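Local coordinates for phenylalanyl-tRNA synthetase beta chain (Bacteroides fragilis, PDB 3IG2), which forms the beta subunit, here its core domain, of the tetrameric ligase that uses ATP to attach phenylalanine to tRNA(Phe), at residues Lys8-Val13 against Glu111-Gly116; Glu15-Cys20 against Lys85-Gly90; Ala33-Gly38 against Lys194-Asp199; Asp166-Ala171 against Val202-Leu207. All coordinates share one frame; numbering follows the deposited sequence. Where two conformers were deposited one is given.

Contact 1: Lys8-Val13 against Glu111-Gly116; sequences KLQNLV and EDYHLG
Gln-10 and Tyr-113 reach toward each other from opposite directions and meet through a short hydrogen bond, Tyr-113 OH donating to Gln-10 OE1 at 2.5 Å. The acceptor lies at the edge of the tyrosine ring, in its plane. Seen from the amide, the hydroxyl oxygen stands about 40° out of the carbonyl plane, with a C=O...O angle of 121°, so the bond does not follow a lone pair. The amide and ring planes are 55° apart, and Gln-10 NE2 lies obliquely to the ring, 3.4 Å from Tyr-113 CE2. The glutamine chain, extended beyond CG, reaches across to the hydroxyl, while Tyr-113 has its CG anti to the backbone N, and together the two side chains span the gap between helix and strand. A second, purely apolar touch lies one helical turn further on, where Val-13 CG1 meets Leu-115 CD2 at 3.9 Å.

Beyond this first shell, Ser-6 OG is hydrogen-bonded to Gln-10 NE2, so both ends of the amide are held and its rotation is fixed. Trp-209 packs against Gln-10, Val-13 and Leu-115, and its ring stands nearly perpendicular to that of Tyr-113. Helix 6-19 thus lies on one face of the mixed sheet, over strand 109-121, with helix 209-212 packed against both elements and Ile-147 of helix 134-150 touching the Val-13 and Leu-115 side chains.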
loop_
_atom_site.group_PDB
_atom_site.type_symbol
_atom_site.label_atom_id
_atom_site.label_comp_id
_atom_site.label_asym_id
_atom_site.label_seq_id
_atom_site.Cartn_x
_atom_site.Cartn_y
_atom_site.Cartn_z
ATOM N N LYS B 8 -11.054 -19.087 14.073
ATOM C CA LYS B 8 -11.064 -17.633 14.045
ATOM C C LYS B 8 -9.658 -17.069 13.780
ATOM O O LYS B 8 -9.466 -16.260 12.864
ATOM C CB LYS B 8 -11.632 -17.095 15.357
ATOM C CG LYS B 8 -11.945 -15.606 15.341
ATOM C CD LYS B 8 -13.179 -15.289 16.192
ATOM C CE LYS B 8 -14.467 -15.779 15.526
ATOM N NZ LYS B 8 -15.632 -14.974 15.982
ATOM N N LEU B 9 -8.673 -17.529 14.555
ATOM C CA LEU B 9 -7.282 -17.075 14.405
ATOM C C LEU B 9 -6.665 -17.471 13.085
ATOM O O LEU B 9 -5.912 -16.695 12.516
ATOM C CB LEU B 9 -6.403 -17.549 15.565
ATOM C CG LEU B 9 -6.771 -16.989 16.947
ATOM C CD1 LEU B 9 -5.937 -17.665 18.019
ATOM C CD2 LEU B 9 -6.607 -15.461 17.012
ATOM N N GLN B 10 -6.955 -18.677 12.598
ATOM C CA GLN B 10 -6.462 -19.087 11.296
ATOM C C GLN B 10 -6.926 -18.110 10.221
ATOM O O GLN B 10 -6.150 -17.736 9.353
ATOM C CB GLN B 10 -6.981 -20.473 10.909
ATOM C CG GLN B 10 -6.299 -21.628 11.618
ATOM C CD GLN B 10 -6.780 -22.985 11.112
ATOM O OE1 GLN B 10 -6.679 -23.291 9.907
ATOM N NE2 GLN B 10 -7.275 -23.822 12.037
ATOM N N ASN B 11 -8.201 -17.724 10.286
ATOM C CA ASN B 11 -8.776 -16.793 9.328
ATOM C C ASN B 11 -8.080 -15.432 9.441
ATOM O O ASN B 11 -7.716 -14.832 8.419
ATOM C CB ASN B 11 -10.292 -16.658 9.522
ATOM C CG ASN B 11 -10.902 -15.604 8.598
ATOM O OD1 ASN B 11 -10.895 -15.758 7.366
ATOM N ND2 ASN B 11 -11.421 -14.523 9.188
ATOM N N LEU B 12 -7.864 -14.975 10.678
ATOM C CA LEU B 12 -7.239 -13.680 10.927
ATOM C C LEU B 12 -5.811 -13.662 10.357
ATOM O O LEU B 12 -5.408 -12.703 9.693
ATOM C CB LEU B 12 -7.233 -13.389 12.425
ATOM C CG LEU B 12 -8.183 -12.365 13.089
ATOM C CD1 LEU B 12 -9.370 -11.862 12.227
ATOM C CD2 LEU B 12 -8.656 -12.862 14.471
ATOM N N VAL B 13 -5.064 -14.741 10.595
ATOM C CA VAL B 13 -3.686 -14.848 10.079
ATOM C C VAL B 13 -3.632 -14.928 8.557
ATOM O O VAL B 13 -2.761 -14.306 7.937
ATOM C CB VAL B 13 -2.911 -16.005 10.749
ATOM C CG1 VAL B 13 -1.593 -16.279 10.037
ATOM C CG2 VAL B 13 -2.628 -15.648 12.225
ATOM N N GLU B 111 -0.789 -37.002 14.413
ATOM C CA GLU B 111 -0.866 -35.896 13.501
ATOM C C GLU B 111 -0.824 -34.597 14.286
ATOM O O GLU B 111 -1.241 -34.563 15.448
ATOM C CB GLU B 111 -2.172 -35.975 12.710
ATOM C CG GLU B 111 -3.416 -35.611 13.490
ATOM C CD GLU B 111 -4.699 -35.985 12.768
ATOM O OE1 GLU B 111 -5.253 -35.101 12.064
ATOM O OE2 GLU B 111 -5.154 -37.161 12.937
ATOM N N ASP B 112 -0.295 -33.554 13.641
ATOM C CA ASP B 112 -0.273 -32.185 14.187
ATOM C C ASP B 112 -0.461 -31.207 13.063
ATOM O O ASP B 112 -0.318 -31.550 11.913
ATOM C CB ASP B 112 0.974 -31.785 15.045
ATOM C CG ASP B 112 2.328 -31.990 14.337
ATOM O OD1 ASP B 112 3.358 -31.755 15.004
ATOM O OD2 ASP B 112 2.390 -32.349 13.146
ATOM N N TYR B 113 -0.794 -29.984 13.413
ATOM C CA TYR B 113 -1.235 -29.013 12.461
ATOM C C TYR B 113 -0.177 -27.942 12.368
ATOM O O TYR B 113 0.314 -27.495 13.395
ATOM C CB TYR B 113 -2.554 -28.434 12.972
ATOM C CG TYR B 113 -3.351 -27.654 11.956
ATOM C CD1 TYR B 113 -3.822 -28.265 10.783
ATOM C CD2 TYR B 113 -3.691 -26.332 12.194
ATOM C CE1 TYR B 113 -4.593 -27.552 9.859
ATOM C CE2 TYR B 113 -4.448 -25.605 11.282
ATOM C CZ TYR B 113 -4.903 -26.221 10.121
ATOM O OH TYR B 113 -5.681 -25.518 9.220
ATOM N N HIS B 114 0.178 -27.549 11.146
ATOM C CA HIS B 114 1.234 -26.568 10.929
ATOM C C HIS B 114 0.791 -25.434 10.034
ATOM O O HIS B 114 -0.109 -25.594 9.221
ATOM C CB HIS B 114 2.465 -27.236 10.305
ATOM C CG HIS B 114 3.113 -28.241 11.200
ATOM N ND1 HIS B 114 4.248 -27.962 11.933
ATOM C CD2 HIS B 114 2.761 -29.513 11.514
ATOM C CE1 HIS B 114 4.569 -29.025 12.662
ATOM N NE2 HIS B 114 3.680 -29.976 12.426
ATOM N N LEU B 115 1.446 -24.290 10.202
ATOM C CA LEU B 115 1.395 -23.223 9.238
ATOM C C LEU B 115 2.803 -23.082 8.613
ATOM O O LEU B 115 3.795 -22.828 9.320
ATOM C CB LEU B 115 0.956 -21.920 9.919
ATOM C CG LEU B 115 1.076 -20.627 9.091
ATOM C CD1 LEU B 115 0.208 -20.649 7.797
ATOM C CD2 LEU B 115 0.750 -19.363 9.948
ATOM N N GLY B 116 2.901 -23.255 7.302
ATOM C CA GLY B 116 4.179 -22.984 6.646
ATOM C C GLY B 116 4.131 -21.679 5.865
ATOM O O GLY B 116 3.102 -21.339 5.294
#

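Contact 2: Glu15-Cys20 against Lys85-Gly90; sequences EQLVGC and KFFEFG
Leu-17 and Phe-87 form the centre of this contact, with the leucine lying across one face of the phenyl ring. Leu-17 CD1 stands 3.7 Å above the ring plane, displaced toward the rim, and makes a CH-pi contact at 4.0 Å from the centroid of the Phe-87 ring, 23° off the normal. Leu-17 CB lies over the same face, 3.8 Å from Phe-87 CD2. Val-18 comes from another side: its CG2 lies at the ring edge, near the ring plane, 4.0 Å from Phe-87 CE2. Two consecutive helical residues therefore touch the phenyl group, one over a face and the other at an edge. Phe-87 takes the crowded position between its backbone N and carbonyl carbon (chi1 72°), and its ring projects from the strand to the helix.

Nearer the end of the helix, the aliphatic part of Lys-85 bends round so that its CE packs 3.3 Å from the backbone Cys-20 O. Phe-22, Ala-14 and Leu-117 add to the apolar surroundings of Phe-87. A neighbouring subunit, another copy of this protein, borders the region, its Arg-150 NH2 hydrogen-bonding to Gly-19 O. With strand 85-95 set between strands 23-24 and 109-121, this is helix-on-sheet packing through an aromatic residue, consistent with the class II synthetase-like fold of the catalytic-like domain of the beta chain.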
loop_
_atom_site.group_PDB
_atom_site.type_symbol
_atom_site.label_atom_id
_atom_site.label_comp_id
_atom_site.label_asym_id
_atom_site.label_seq_id
_atom_site.Cartn_x
_atom_site.Cartn_y
_atom_site.Cartn_z
ATOM N N GLU B 15 -5.934 -13.634 6.487
ATOM C CA GLU B 15 -6.275 -12.295 6.004
ATOM C C GLU B 15 -5.068 -11.366 6.082
ATOM O O GLU B 15 -4.823 -10.571 5.162
ATOM C CB GLU B 15 -7.459 -11.715 6.784
ATOM C CG GLU B 15 -8.744 -12.559 6.675
ATOM C CD GLU B 15 -9.956 -11.917 7.363
ATOM O OE1 GLU B 15 -9.754 -11.062 8.256
ATOM O OE2 GLU B 15 -11.114 -12.252 7.007
ATOM N N GLN B 16 -4.308 -11.474 7.176
ATOM C CA GLN B 16 -3.118 -10.658 7.357
ATOM C C GLN B 16 -2.045 -10.987 6.324
ATOM O O GLN B 16 -1.463 -10.082 5.718
ATOM C CB GLN B 16 -2.549 -10.841 8.749
ATOM C CG GLN B 16 -1.248 -10.107 8.967
ATOM C CD GLN B 16 -0.718 -10.325 10.362
ATOM O OE1 GLN B 16 0.236 -11.076 10.564
ATOM N NE2 GLN B 16 -1.365 -9.713 11.337
ATOM N N LEU B 17 -1.804 -12.276 6.103
ATOM C CA LEU B 17 -0.819 -12.704 5.117
ATOM C C LEU B 17 -1.221 -12.304 3.694
ATOM O O LEU B 17 -0.375 -11.820 2.931
ATOM C CB LEU B 17 -0.555 -14.219 5.220
ATOM C CG LEU B 17 0.176 -14.659 6.490
ATOM C CD1 LEU B 17 0.197 -16.176 6.664
ATOM C CD2 LEU B 17 1.603 -14.093 6.497
ATOM N N VAL B 18 -2.499 -12.484 3.346
ATOM C CA VAL B 18 -3.003 -12.092 2.021
ATOM C C VAL B 18 -2.815 -10.580 1.876
ATOM O O VAL B 18 -2.356 -10.106 0.851
ATOM C CB VAL B 18 -4.494 -12.526 1.795
ATOM C CG1 VAL B 18 -5.076 -11.913 0.500
ATOM C CG2 VAL B 18 -4.604 -14.057 1.742
ATOM N N GLY B 19 -3.117 -9.835 2.940
ATOM C CA GLY B 19 -2.906 -8.384 2.956
ATOM C C GLY B 19 -1.455 -8.008 2.638
ATOM O O GLY B 19 -1.199 -6.947 2.075
ATOM N N CYS B 20 -0.511 -8.877 2.997
ATOM C CA CYS B 20 0.915 -8.624 2.794
ATOM C C CYS B 20 1.423 -9.194 1.477
ATOM O O CYS B 20 2.640 -9.269 1.249
ATOM C CB CYS B 20 1.732 -9.186 3.967
ATOM S SG CYS B 20 1.474 -8.285 5.476
ATOM N N LYS B 85 5.331 -15.408 -2.492
ATOM C CA LYS B 85 5.050 -15.523 -1.074
ATOM C C LYS B 85 3.855 -16.411 -0.852
ATOM O O LYS B 85 2.725 -16.042 -1.188
ATOM C CB LYS B 85 4.791 -14.156 -0.450
ATOM C CG LYS B 85 5.946 -13.215 -0.639
ATOM C CD LYS B 85 5.904 -12.093 0.374
ATOM C CE LYS B 85 5.144 -10.945 -0.156
ATOM N NZ LYS B 85 6.072 -10.108 -0.931
ATOM N N PHE B 86 4.121 -17.581 -0.264
ATOM C CA PHE B 86 3.118 -18.598 -0.086
ATOM C C PHE B 86 2.925 -18.960 1.384
ATOM O O PHE B 86 3.853 -18.868 2.185
ATOM C CB PHE B 86 3.549 -19.881 -0.802
ATOM C CG PHE B 86 3.578 -19.779 -2.297
ATOM C CD1 PHE B 86 2.650 -19.004 -2.990
ATOM C CD2 PHE B 86 4.513 -20.500 -3.023
ATOM C CE1 PHE B 86 2.674 -18.937 -4.398
ATOM C CE2 PHE B 86 4.541 -20.453 -4.421
ATOM C CZ PHE B 86 3.625 -19.661 -5.108
ATOM N N PHE B 87 1.717 -19.389 1.724
ATOM C CA PHE B 87 1.492 -19.986 3.021
ATOM C C PHE B 87 0.551 -21.170 2.908
ATOM O O PHE B 87 -0.268 -21.238 1.985
ATOM C CB PHE B 87 1.004 -18.959 4.065
ATOM C CG PHE B 87 -0.405 -18.485 3.870
ATOM C CD1 PHE B 87 -1.454 -19.100 4.535
ATOM C CD2 PHE B 87 -0.679 -17.375 3.058
ATOM C CE1 PHE B 87 -2.763 -18.658 4.371
ATOM C CE2 PHE B 87 -1.989 -16.930 2.875
ATOM C CZ PHE B 87 -3.041 -17.568 3.532
ATOM N N GLU B 88 0.670 -22.103 3.850
ATOM C CA GLU B 88 -0.184 -23.265 3.842
ATOM C C GLU B 88 -0.466 -23.679 5.261
ATOM O O GLU B 88 0.444 -23.736 6.067
ATOM C CB GLU B 88 0.457 -24.407 3.048
ATOM C CG GLU B 88 -0.339 -25.722 3.126
ATOM C CD GLU B 88 0.230 -26.799 2.224
ATOM O OE1 GLU B 88 1.381 -26.607 1.741
ATOM O OE2 GLU B 88 -0.478 -27.822 1.993
ATOM N N PHE B 89 -1.747 -23.909 5.563
ATOM C CA PHE B 89 -2.137 -24.626 6.768
ATOM C C PHE B 89 -2.353 -26.095 6.423
ATOM O O PHE B 89 -3.032 -26.414 5.445
ATOM C CB PHE B 89 -3.440 -24.089 7.312
ATOM C CG PHE B 89 -3.330 -22.746 7.939
ATOM C CD1 PHE B 89 -3.059 -22.626 9.276
ATOM C CD2 PHE B 89 -3.544 -21.603 7.189
ATOM C CE1 PHE B 89 -2.948 -21.393 9.877
ATOM C CE2 PHE B 89 -3.451 -20.337 7.776
ATOM C CZ PHE B 89 -3.146 -20.236 9.141
ATOM N N GLY B 90 -1.792 -26.990 7.222
ATOM C CA GLY B 90 -1.995 -28.405 6.958
ATOM C C GLY B 90 -1.527 -29.315 8.071
ATOM O O GLY B 90 -0.697 -28.928 8.901
#

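Contact 3: Ala33-Gly38 against Lys194-Asp199; sequences AAYYDG and KAFDVD
Tyr-35 and Phe-196, more than 150 residues apart in sequence, carry the whole of this contact with their two rings, inclined at an oblique 47°. Phe-196 CZ stands over one face of the tyrosine ring, 3.5 Å above its plane and displaced toward the rim, with Tyr-35 CE1 as its closest atom. Alongside, Phe-196 CE1 is 3.6 Å from Tyr-35 CZ, and the ring centroids are 4.8 Å apart. In Tyr-35, CG lies anti to the carbonyl carbon (chi1 -74°), and it is the ring, not the first bond of the side chain, that makes the approach. The phenolic oxygen finds its partner beyond the pair, in a hydrogen bond with Glu-71 OE2.

Phe-196 stands at the C-terminal end of helix 190-195, the first residue to leave helical phi/psi. The helix ends in a Schellman motif: Asp-197, with positive phi, is the C' residue, and Asp-197 N bonds to Lys-194 O. Phe-67 joins both rings, nearly parallel to Phe-196. The contact thus lies at the surface beside helix 66-75, which supplies Phe-67, Leu-70 and Glu-71, and it brings the 3-10 turn between strands 30-31 and 48-49 up against the end of helix 190-195.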
loop_
_atom_site.group_PDB
_atom_site.type_symbol
_atom_site.label_atom_id
_atom_site.label_comp_id
_atom_site.label_asym_id
_atom_site.label_seq_id
_atom_site.Cartn_x
_atom_site.Cartn_y
_atom_site.Cartn_z
ATOM N N ALA B 33 8.639 -40.672 0.148
ATOM C CA ALA B 33 9.507 -41.079 1.252
ATOM C C ALA B 33 10.997 -40.702 1.009
ATOM O O ALA B 33 11.724 -40.365 1.946
ATOM C CB ALA B 33 9.361 -42.614 1.508
ATOM N N ALA B 34 11.422 -40.725 -0.255
ATOM C CA ALA B 34 12.824 -40.488 -0.607
ATOM C C ALA B 34 13.250 -39.047 -0.333
ATOM O O ALA B 34 14.431 -38.777 -0.189
ATOM C CB ALA B 34 13.097 -40.880 -2.064
ATOM N N TYR B 35 12.285 -38.130 -0.223
ATOM C CA TYR B 35 12.593 -36.777 0.185
ATOM C C TYR B 35 13.252 -36.772 1.567
ATOM O O TYR B 35 14.041 -35.905 1.875
ATOM C CB TYR B 35 11.329 -35.936 0.270
ATOM C CG TYR B 35 10.672 -35.493 -1.027
ATOM C CD1 TYR B 35 11.373 -35.454 -2.237
ATOM C CD2 TYR B 35 9.338 -35.069 -1.013
ATOM C CE1 TYR B 35 10.757 -34.987 -3.399
ATOM C CE2 TYR B 35 8.709 -34.594 -2.161
ATOM C CZ TYR B 35 9.431 -34.558 -3.344
ATOM O OH TYR B 35 8.814 -34.115 -4.464
ATOM N N TYR B 36 12.923 -37.755 2.395
ATOM C CA TYR B 36 13.389 -37.780 3.774
ATOM C C TYR B 36 14.722 -38.533 3.969
ATOM O O TYR B 36 15.249 -38.593 5.078
ATOM C CB TYR B 36 12.268 -38.342 4.666
ATOM C CG TYR B 36 11.018 -37.482 4.631
ATOM C CD1 TYR B 36 10.824 -36.452 5.571
ATOM C CD2 TYR B 36 10.039 -37.661 3.639
ATOM C CE1 TYR B 36 9.688 -35.643 5.532
ATOM C CE2 TYR B 36 8.904 -36.856 3.601
ATOM C CZ TYR B 36 8.738 -35.847 4.549
ATOM O OH TYR B 36 7.608 -35.060 4.512
ATOM N N ASP B 37 15.268 -39.082 2.891
ATOM C CA ASP B 37 16.503 -39.870 2.956
ATOM C C ASP B 37 17.644 -39.143 3.635
ATOM O O ASP B 37 18.016 -38.038 3.239
ATOM C CB ASP B 37 16.931 -40.294 1.554
ATOM C CG ASP B 37 16.133 -41.474 1.036
ATOM O OD1 ASP B 37 16.042 -41.648 -0.208
ATOM O OD2 ASP B 37 15.611 -42.242 1.881
ATOM N N GLY B 38 18.179 -39.764 4.675
ATOM C CA GLY B 38 19.340 -39.233 5.371
ATOM C C GLY B 38 19.106 -37.945 6.140
ATOM O O GLY B 38 20.055 -37.332 6.622
ATOM N N LYS B 194 18.415 -26.923 -5.020
ATOM C CA LYS B 194 18.879 -27.593 -6.220
ATOM C C LYS B 194 18.106 -28.885 -6.454
ATOM O O LYS B 194 17.615 -29.137 -7.550
ATOM C CB LYS B 194 20.362 -27.893 -6.082
ATOM C CG LYS B 194 20.943 -28.635 -7.257
ATOM C CD LYS B 194 21.165 -27.700 -8.425
ATOM C CE LYS B 194 22.526 -27.040 -8.360
ATOM N NZ LYS B 194 23.174 -27.083 -9.706
ATOM N N ALA B 195 17.985 -29.691 -5.405
ATOM C CA ALA B 195 17.291 -30.968 -5.526
ATOM C C ALA B 195 15.836 -30.765 -5.935
ATOM O O ALA B 195 15.239 -31.677 -6.488
ATOM C CB ALA B 195 17.381 -31.763 -4.227
ATOM N N PHE B 196 15.278 -29.575 -5.683
ATOM C CA PHE B 196 13.883 -29.289 -6.070
ATOM C C PHE B 196 13.688 -28.442 -7.329
ATOM O O PHE B 196 12.555 -28.101 -7.668
ATOM C CB PHE B 196 13.092 -28.700 -4.896
ATOM C CG PHE B 196 12.556 -29.746 -3.965
ATOM C CD1 PHE B 196 11.259 -30.239 -4.127
ATOM C CD2 PHE B 196 13.351 -30.259 -2.959
ATOM C CE1 PHE B 196 10.770 -31.218 -3.285
ATOM C CE2 PHE B 196 12.891 -31.259 -2.115
ATOM C CZ PHE B 196 11.600 -31.742 -2.273
ATOM N N ASP B 197 14.778 -28.138 -8.037
ATOM C CA ASP B 197 14.718 -27.308 -9.254
ATOM C C ASP B 197 14.244 -25.886 -8.943
ATOM O O ASP B 197 13.512 -25.289 -9.732
ATOM C CB ASP B 197 13.768 -27.910 -10.306
ATOM C CG ASP B 197 14.275 -29.195 -10.902
ATOM O OD1 ASP B 197 15.470 -29.524 -10.729
ATOM O OD2 ASP B 197 13.464 -29.875 -11.576
ATOM N N VAL B 198 14.648 -25.355 -7.797
ATOM C CA VAL B 198 14.273 -24.015 -7.407
ATOM C C VAL B 198 15.508 -23.145 -7.606
ATOM O O VAL B 198 16.541 -23.425 -7.011
ATOM C CB VAL B 198 13.794 -24.002 -5.937
ATOM C CG1 VAL B 198 13.483 -22.588 -5.496
ATOM C CG2 VAL B 198 12.557 -24.927 -5.791
ATOM N N ASP B 199 15.389 -22.092 -8.417
ATOM C CA ASP B 199 16.629 -21.343 -8.706
ATOM C C ASP B 199 16.693 -19.981 -8.033
ATOM O O ASP B 199 17.597 -19.202 -8.287
ATOM C CB ASP B 199 16.892 -21.234 -10.231
ATOM C CG ASP B 199 18.393 -21.310 -10.600
ATOM O OD1 ASP B 199 18.872 -22.423 -10.928
ATOM O OD2 ASP B 199 19.082 -20.266 -10.589
#

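Contact 4: Asp166-Ala171 against Val202-Leu207; sequences DIYSTA and VYYADL
Tyr-168 and Tyr-204 cross at about a right angle, the hydroxyl end of the first meeting the CD2-CE2 side of the second obliquely. Tyr-168 OH approaches Tyr-204 CD2 to 3.1 Å, a close fit for a hydroxyl and a ring carbon, and Tyr-168 CZ lies 3.8 Å from the same atom. The edge of the Tyr-168 ring also faces the strand backbone, with Tyr-204 O near the ring plane and 3.5 Å from Tyr-168 CE1. Different first torsions bring the rings together. Tyr-168 has CG beside its backbone N (chi1 -55°), which carries the ring from the loop to the strand; Tyr-204 places CG opposite its backbone N (chi1 169°), and its ring rises from the sheet. One face of Tyr-168 is covered by its own neighbour, Ile-167 CG2, centred 3.8 Å above the ring.

The loop itself is held by Asp-165 OD1, which accepts hydrogen bonds from the backbone N atoms of Ile-167 and Tyr-168. Asp-206 OD1 is hydrogen-bonded to His-114 ND1 on the adjacent strand 109-121, while Tyr-204 packs on Leu-66 and Trp-118. The buried tyrosine pair packs the loop on the sheet face that carries helix 66-75, away from helix 134-150, consistent with the class II synthetase-like fold.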
loop_
_atom_site.group_PDB
_atom_site.type_symbol
_atom_site.label_atom_id
_atom_site.label_comp_id
_atom_site.label_asym_id
_atom_site.label_seq_id
_atom_site.Cartn_x
_atom_site.Cartn_y
_atom_site.Cartn_z
ATOM N N ASP B 166 20.089 -30.004 8.011
ATOM C CA ASP B 166 19.914 -30.378 6.593
ATOM C C ASP B 166 18.867 -29.555 5.833
ATOM O O ASP B 166 18.861 -29.547 4.607
ATOM C CB ASP B 166 19.717 -31.893 6.357
ATOM C CG ASP B 166 19.100 -32.635 7.546
ATOM O OD1 ASP B 166 18.119 -32.191 8.191
ATOM O OD2 ASP B 166 19.610 -33.730 7.809
ATOM N N ILE B 167 17.993 -28.849 6.542
ATOM C CA ILE B 167 17.016 -27.983 5.869
ATOM C C ILE B 167 17.501 -26.512 5.750
ATOM O O ILE B 167 17.403 -25.910 4.657
ATOM C CB ILE B 167 15.622 -28.064 6.569
ATOM C CG1 ILE B 167 14.990 -29.427 6.281
ATOM C CG2 ILE B 167 14.713 -26.914 6.123
ATOM C CD1 ILE B 167 13.808 -29.728 7.134
ATOM N N TYR B 168 18.006 -25.950 6.851
ATOM C CA TYR B 168 18.418 -24.549 6.889
ATOM C C TYR B 168 19.917 -24.363 6.931
ATOM O O TYR B 168 20.614 -25.015 7.717
ATOM C CB TYR B 168 17.863 -23.850 8.120
ATOM C CG TYR B 168 16.353 -23.926 8.307
ATOM C CD1 TYR B 168 15.482 -23.134 7.554
ATOM C CD2 TYR B 168 15.808 -24.781 9.256
ATOM C CE1 TYR B 168 14.098 -23.199 7.751
ATOM C CE2 TYR B 168 14.438 -24.857 9.453
ATOM C CZ TYR B 168 13.598 -24.054 8.717
ATOM O OH TYR B 168 12.253 -24.160 8.932
ATOM N N SER B 169 20.431 -23.437 6.134
ATOM C CA SER B 169 21.850 -23.043 6.293
ATOM C C SER B 169 21.952 -22.185 7.553
ATOM O O SER B 169 22.854 -22.374 8.361
ATOM C CB SER B 169 22.372 -22.300 5.073
ATOM O OG SER B 169 21.367 -21.442 4.551
ATOM N N THR B 170 20.993 -21.271 7.715
ATOM C CA THR B 170 20.906 -20.358 8.865
ATOM C C THR B 170 19.434 -20.287 9.322
ATOM O O THR B 170 18.531 -20.076 8.498
ATOM C CB THR B 170 21.395 -18.953 8.480
ATOM O OG1 THR B 170 22.700 -19.047 7.889
ATOM C CG2 THR B 170 21.475 -18.032 9.691
ATOM N N ALA B 171 19.199 -20.440 10.629
ATOM C CA ALA B 171 17.834 -20.485 11.140
ATOM C C ALA B 171 17.703 -20.066 12.579
ATOM O O ALA B 171 18.665 -20.120 13.326
ATOM C CB ALA B 171 17.257 -21.881 10.976
ATOM N N VAL B 202 15.107 -19.363 -0.882
ATOM C CA VAL B 202 13.816 -19.587 -0.227
ATOM C C VAL B 202 13.963 -19.416 1.273
ATOM O O VAL B 202 14.851 -20.007 1.897
ATOM C CB VAL B 202 13.228 -20.999 -0.523
ATOM C CG1 VAL B 202 11.827 -21.203 0.225
ATOM C CG2 VAL B 202 13.026 -21.173 -2.000
ATOM N N TYR B 203 13.106 -18.592 1.849
ATOM C CA TYR B 203 13.090 -18.389 3.297
ATOM C C TYR B 203 11.804 -19.040 3.730
ATOM O O TYR B 203 10.751 -18.787 3.147
ATOM C CB TYR B 203 13.155 -16.892 3.637
ATOM C CG TYR B 203 14.160 -16.228 2.743
ATOM C CD1 TYR B 203 13.803 -15.172 1.916
ATOM C CD2 TYR B 203 15.466 -16.725 2.657
ATOM C CE1 TYR B 203 14.725 -14.605 1.052
ATOM C CE2 TYR B 203 16.391 -16.162 1.804
ATOM C CZ TYR B 203 16.012 -15.107 1.008
ATOM O OH TYR B 203 16.931 -14.572 0.163
ATOM N N TYR B 204 11.919 -19.927 4.715
ATOM C CA TYR B 204 10.850 -20.833 5.079
ATOM C C TYR B 204 10.615 -20.773 6.571
ATOM O O TYR B 204 11.574 -20.793 7.354
ATOM C CB TYR B 204 11.228 -22.279 4.668
ATOM C CG TYR B 204 10.331 -23.344 5.227
ATOM C CD1 TYR B 204 9.006 -23.458 4.803
ATOM C CD2 TYR B 204 10.804 -24.257 6.169
ATOM C CE1 TYR B 204 8.186 -24.423 5.308
ATOM C CE2 TYR B 204 9.985 -25.245 6.679
ATOM C CZ TYR B 204 8.666 -25.317 6.256
ATOM O OH TYR B 204 7.839 -26.310 6.742
ATOM N N ALA B 205 9.347 -20.733 6.959
ATOM C CA ALA B 205 8.964 -20.785 8.384
ATOM C C ALA B 205 7.987 -21.924 8.621
ATOM O O ALA B 205 7.090 -22.164 7.798
ATOM C CB ALA B 205 8.342 -19.422 8.849
ATOM N N ASP B 206 8.157 -22.625 9.732
ATOM C CA ASP B 206 7.209 -23.666 10.127
ATOM C C ASP B 206 6.736 -23.286 11.518
ATOM O O ASP B 206 7.510 -23.284 12.464
ATOM C CB ASP B 206 7.898 -25.032 10.118
ATOM C CG ASP B 206 7.036 -26.174 10.686
ATOM O OD1 ASP B 206 5.877 -26.003 11.092
ATOM O OD2 ASP B 206 7.537 -27.301 10.737
ATOM N N LEU B 207 5.466 -22.943 11.647
ATOM C CA LEU B 207 4.913 -22.636 12.972
ATOM C C LEU B 207 4.045 -23.803 13.398
ATOM O O LEU B 207 3.181 -24.263 12.626
ATOM C CB LEU B 207 4.081 -21.365 12.951
ATOM C CG LEU B 207 4.788 -20.008 12.880
ATOM C CD1 LEU B 207 5.674 -19.876 11.636
ATOM C CD2 LEU B 207 3.763 -18.883 12.970
#

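Overall arrangement
From the N terminus, helix 6-19 enters contacts 1 and 2 in turn, which join it to the sheet. Contact 2 closes first, when the chain returns at strand 85-95; contact 1 closes at the next strand, 109-121, and so encloses contact 2. Contact 3 opens at residues 33-38, within both loops, but closes only at 194-199, crossing contacts 1 and 2; it joins the turn between strands 30-31 and 48-49 to the end of helix 190-195, across the chain's centre from contacts 1 and 2. Contact 4 opens at 166-171, after contact 1 has closed, and ties that loop to strand 200-207, crossing contact 3. In the sheet, strand 109-121 lies between 85-95 and 200-207.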